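Local coordinates for protein DNA replication factor Cdt1 (Mus musculus, PDB 3A4C) that licenses DNA replication by cooperating with CDC6 and the origin recognition complex to promote loading of the MCM complex onto DNA, and promotes stable kinetochore-microtubule attachment in mitosis, at residues V21-V25 / R42-C47; P68-S72 / K83-V88. All coordinates share one frame; numbering follows the deposited sequence.

Contact 1 of 2, residues V21-V25 / R42-C47; sequences VLRNV and RMVDSC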
# COMPACT_ATOMS: atom_id res chain seq x y z
N VAL A 21 -5.60 -4.40 4.24
CA VAL A 21 -6.36 -4.86 3.08
C VAL A 21 -5.41 -5.50 2.09
O VAL A 21 -5.67 -6.58 1.56
CB VAL A 21 -7.12 -3.70 2.39
CG1 VAL A 21 -7.78 -4.19 1.09
CG2 VAL A 21 -8.19 -3.11 3.31
N LEU A 22 -4.29 -4.84 1.83
CA LEU A 22 -3.27 -5.41 0.94
C LEU A 22 -2.81 -6.79 1.42
O LEU A 22 -2.73 -7.75 0.65
CB LEU A 22 -2.06 -4.47 0.88
CG LEU A 22 -0.90 -4.97 0.03
CD1 LEU A 22 -1.39 -5.25 -1.37
CD2 LEU A 22 0.23 -3.93 0.00
N ARG A 23 -2.48 -6.90 2.71
CA ARG A 23 -1.99 -8.18 3.21
C ARG A 23 -3.04 -9.27 3.04
O ARG A 23 -2.73 -10.40 2.67
CB ARG A 23 -1.55 -8.09 4.67
CG ARG A 23 -0.71 -9.30 5.05
CD ARG A 23 -0.99 -9.80 6.44
NE ARG A 23 -2.39 -9.63 6.80
CZ ARG A 23 -2.88 -9.93 8.00
NH1 ARG A 23 -2.07 -10.43 8.92
NH2 ARG A 23 -4.17 -9.74 8.27
N ASN A 24 -4.30 -8.94 3.32
CA ASN A 24 -5.38 -9.91 3.17
C ASN A 24 -5.58 -10.38 1.73
O ASN A 24 -5.90 -11.54 1.50
CB ASN A 24 -6.67 -9.37 3.76
CG ASN A 24 -6.75 -9.60 5.25
OD1 ASN A 24 -7.84 -9.63 5.83
ND2 ASN A 24 -5.60 -9.77 5.88
N VAL A 25 -5.42 -9.47 0.78
CA VAL A 25 -5.48 -9.84 -0.64
C VAL A 25 -4.40 -10.88 -0.95
O VAL A 25 -4.66 -11.87 -1.64
CB VAL A 25 -5.32 -8.61 -1.55
CG1 VAL A 25 -4.98 -9.03 -2.99
CG2 VAL A 25 -6.59 -7.78 -1.52
N ARG A 42 -8.54 -5.59 -6.60
CA ARG A 42 -8.90 -6.40 -5.45
C ARG A 42 -9.00 -5.57 -4.17
O ARG A 42 -9.87 -5.81 -3.33
CB ARG A 42 -7.90 -7.54 -5.27
CG ARG A 42 -8.02 -8.57 -6.37
CD ARG A 42 -7.14 -9.77 -6.13
NE ARG A 42 -7.07 -10.58 -7.35
CZ ARG A 42 -6.40 -11.72 -7.45
NH1 ARG A 42 -5.75 -12.21 -6.41
NH2 ARG A 42 -6.38 -12.37 -8.60
N MET A 43 -8.13 -4.58 -4.03
CA MET A 43 -8.14 -3.76 -2.83
C MET A 43 -9.39 -2.88 -2.78
O MET A 43 -10.05 -2.80 -1.75
CB MET A 43 -6.88 -2.90 -2.75
CG MET A 43 -5.65 -3.71 -2.35
SD MET A 43 -4.21 -2.67 -2.15
CE MET A 43 -4.58 -1.88 -0.57
N VAL A 44 -9.72 -2.21 -3.88
CA VAL A 44 -10.91 -1.38 -3.86
C VAL A 44 -12.15 -2.24 -3.61
O VAL A 44 -13.09 -1.81 -2.94
CB VAL A 44 -11.06 -0.55 -5.14
CG1 VAL A 44 -9.90 0.44 -5.26
CG2 VAL A 44 -11.15 -1.44 -6.37
N ASP A 45 -12.16 -3.47 -4.13
CA ASP A 45 -13.32 -4.34 -3.96
C ASP A 45 -13.39 -5.00 -2.59
O ASP A 45 -14.40 -5.62 -2.25
CB ASP A 45 -13.29 -5.46 -4.99
CG ASP A 45 -13.66 -5.00 -6.37
OD1 ASP A 45 -13.93 -3.80 -6.57
OD2 ASP A 45 -13.68 -5.87 -7.26
N SER A 46 -12.32 -4.90 -1.81
CA SER A 46 -12.22 -5.63 -0.55
C SER A 46 -12.64 -4.83 0.68
O SER A 46 -12.70 -5.35 1.79
CB SER A 46 -10.78 -6.12 -0.34
OG SER A 46 -10.52 -7.25 -1.15
N CYS A 47 -12.93 -3.55 0.48
CA CYS A 47 -13.29 -2.70 1.59
C CYS A 47 -14.23 -1.62 1.10
O CYS A 47 -14.52 -1.54 -0.10
CB CYS A 47 -12.04 -2.12 2.27
SG CYS A 47 -11.08 -1.03 1.21
O HOH W 1 -6.49 -11.99 -3.59
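Met43 meets Val21, Leu22 and Val25, and the way one flexible side chain can serve several neighbours at once is well illustrated by tracing it outward. Its CB lies 4.1 Å from CG1 of Val21. One bond further, CG is still against that same methyl and also approaches Val25 CG2 at 4.3 Å, so the base of the side chain fits between two valines that stand one helical turn apart. The chain stays extended about CB-CG (chi2 -176°), carrying SD past the valines to within 3.9 Å of Leu22 CD1. A bend at the sulfur (chi3 75°) then turns the terminal CE back onto the helix backbone, where it rests against Leu22 N and, at 3.9 Å, Leu22 CB.

Around this central side chain the valines find further partners. Val21 CG1 packs on Ser46 CB at 3.8 Å, while its CG2 meets CB and SG of Cys47. Val25 spreads both methyls over Arg42 CB, and its CG1 also reaches the aliphatic CD. Ser46 OG donates back to the carbonyl Arg42 O at 2.7 Å, tilted 34° from the carbonyl plane, which ties the hydroxyl to its own segment and fixes it beside Val25 CG2. No direct hydrogen bond joins the segments; instead a water donates to Val25 O at 2.7 Å and accepts from Arg42 NH1 at 2.9 Å. That same NH1 forms a salt bridge with Glu29.

The contact thus joins helix 3-27 to helix 36-45. Met43 also touches Met56 and Leu60 of helix 53-66, which places it where helices 3-27, 36-45 and 53-66 meet, and Leu34 of strand 33-35 lies against Val25 and Arg42.

Contact 2 of 2, residues P68-S72 / K83-V88; sequences PDWLS and KLDKAV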
# COMPACT_ATOMS: atom_id res chain seq x y z
N PRO A 68 9.74 -0.05 1.95
CA PRO A 68 10.38 -0.70 0.80
C PRO A 68 10.87 -2.12 1.10
O PRO A 68 11.02 -2.91 0.17
CB PRO A 68 11.57 0.22 0.51
CG PRO A 68 11.86 0.84 1.85
CD PRO A 68 10.49 1.14 2.38
N ASP A 69 11.14 -2.44 2.36
CA ASP A 69 11.57 -3.78 2.72
C ASP A 69 10.42 -4.78 2.73
O ASP A 69 10.62 -5.99 2.72
CB ASP A 69 12.27 -3.77 4.08
CG ASP A 69 13.64 -3.13 4.02
OD1 ASP A 69 14.17 -2.95 2.90
OD2 ASP A 69 14.19 -2.80 5.09
N TRP A 70 9.19 -4.26 2.74
CA TRP A 70 8.02 -5.12 2.73
C TRP A 70 7.45 -5.21 1.32
O TRP A 70 7.23 -6.30 0.80
CB TRP A 70 6.95 -4.55 3.66
CG TRP A 70 5.68 -5.34 3.69
CD1 TRP A 70 5.56 -6.69 3.81
CD2 TRP A 70 4.34 -4.82 3.62
NE1 TRP A 70 4.23 -7.05 3.82
CE2 TRP A 70 3.47 -5.92 3.71
CE3 TRP A 70 3.81 -3.53 3.50
CZ2 TRP A 70 2.08 -5.77 3.67
CZ3 TRP A 70 2.43 -3.39 3.47
CH2 TRP A 70 1.58 -4.50 3.55
N LEU A 71 7.22 -4.05 0.71
CA LEU A 71 6.50 -3.96 -0.55
C LEU A 71 7.43 -3.57 -1.69
O LEU A 71 7.98 -2.47 -1.70
CB LEU A 71 5.38 -2.92 -0.41
CG LEU A 71 4.36 -2.76 -1.53
CD1 LEU A 71 3.77 -4.09 -1.90
CD2 LEU A 71 3.27 -1.81 -1.08
N SER A 72 7.57 -4.47 -2.66
CA SER A 72 8.45 -4.26 -3.80
C SER A 72 7.61 -4.15 -5.08
O SER A 72 6.60 -4.82 -5.23
CB SER A 72 9.43 -5.43 -3.91
OG SER A 72 10.67 -5.02 -4.43
N LYS A 83 4.93 -7.40 -4.97
CA LYS A 83 5.37 -8.55 -4.22
C LYS A 83 5.54 -8.16 -2.76
O LYS A 83 6.09 -7.10 -2.46
CB LYS A 83 6.70 -9.07 -4.80
CG LYS A 83 7.18 -10.38 -4.21
CD LYS A 83 7.97 -11.20 -5.24
CE LYS A 83 9.25 -10.51 -5.69
NZ LYS A 83 10.07 -11.37 -6.62
N LEU A 84 5.06 -9.00 -1.86
CA LEU A 84 5.24 -8.76 -0.43
C LEU A 84 6.31 -9.68 0.11
O LEU A 84 6.38 -10.86 -0.26
CB LEU A 84 3.93 -9.00 0.32
CG LEU A 84 2.79 -8.02 0.08
CD1 LEU A 84 1.61 -8.35 0.99
CD2 LEU A 84 3.26 -6.61 0.34
N ASP A 85 7.16 -9.16 0.99
CA ASP A 85 8.07 -10.00 1.74
C ASP A 85 7.30 -10.58 2.91
O ASP A 85 7.07 -9.90 3.91
CB ASP A 85 9.27 -9.20 2.23
CG ASP A 85 10.34 -10.08 2.86
OD1 ASP A 85 9.97 -11.04 3.56
OD2 ASP A 85 11.54 -9.81 2.67
N LYS A 86 6.87 -11.83 2.79
CA LYS A 86 6.03 -12.43 3.82
C LYS A 86 6.81 -12.81 5.08
O LYS A 86 6.24 -13.32 6.05
CB LYS A 86 5.24 -13.63 3.28
CG LYS A 86 3.91 -13.24 2.63
CD LYS A 86 3.00 -14.45 2.43
CE LYS A 86 1.63 -14.06 1.88
NZ LYS A 86 0.73 -15.24 1.75
N ALA A 87 8.12 -12.55 5.08
CA ALA A 87 8.95 -12.79 6.25
C ALA A 87 8.87 -11.65 7.27
O ALA A 87 9.64 -11.61 8.23
CB ALA A 87 10.39 -13.03 5.83
N VAL A 88 7.95 -10.72 7.05
CA VAL A 88 7.73 -9.64 8.01
C VAL A 88 6.28 -9.61 8.49
O VAL A 88 5.36 -9.81 7.71
CB VAL A 88 8.13 -8.27 7.42
CG1 VAL A 88 9.64 -8.20 7.21
CG2 VAL A 88 7.40 -8.02 6.12
O HOH W 2 12.26 -7.45 1.27
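Trp70 O takes one hydrogen bond and one weaker contact from segment 83-88: Asp85 N donates to it at 2.9 Å, in the carbonyl plane, and Leu84 CA offers a CA-H...O contact to Trp70 O at 3.4 Å. From there the pairing runs into regular antiparallel sheet. Leu71 and Leu84 form a non-hydrogen-bonded pair, followed by the hydrogen-bonded pair of Ser72 and Lys83. Ser72 N reaches Lys83 O at 3.0 Å in an almost perfectly straight bond (178° at the hydrogen), and Lys83 N returns one to Ser72 O at 3.1 Å.

The side chains add a second layer of contact. With CG of Trp70 anti to the backbone N (chi1 179°), the indole lies alongside Leu84. Leu84 CD2 makes a CH-pi contact over one face, 3.7 Å from the centroid of the five-membered ring, and Leu84 CD1 touches Trp70 CZ2. Packing is tight here, for Leu84 CD2 is only 3.4 Å from Leu71 CD1. Asp85 O lies at the indole edge, in plane, and Val88 CG2 comes obliquely against Trp70 CD1.

Asp85 begins a type I turn, and its OD1 accepts from Ala87 N at 2.8 Å in an Asx turn. OD2 is linked through a water to Asp69 O, the water donating to both.

Trp70 also rests on Ala19 of helix 3-27 and on Leu93 of helix 90-104. Together these features form the open end of the beta hairpin 71-76/79-84, the hairpin that constitutes the wing of the C-terminal winged-helix domain of Cdt1.

Followed from the N terminus, the chain runs along helix 3-27, turns through strand 33-35 and comes back with helix 36-45, where contact 1 closes the excursion. It then forms helix 53-66 before contact 2 closes the second, wholly separate loop, the hairpin of 71-76 and 79-84, ahead of helix 90-104. The two are in series and neither nest nor cross, yet their centres lie only about 16 Å apart. Leu22 is the main point where they touch: its CD2 packs on Trp70 CH2 at 3.8 Å and also approaches Leu71 and Leu84. Helix 3-27 is thus the common element, with helix 36-45 held by contact 1 and the beta hairpin of contact 2 packed against it.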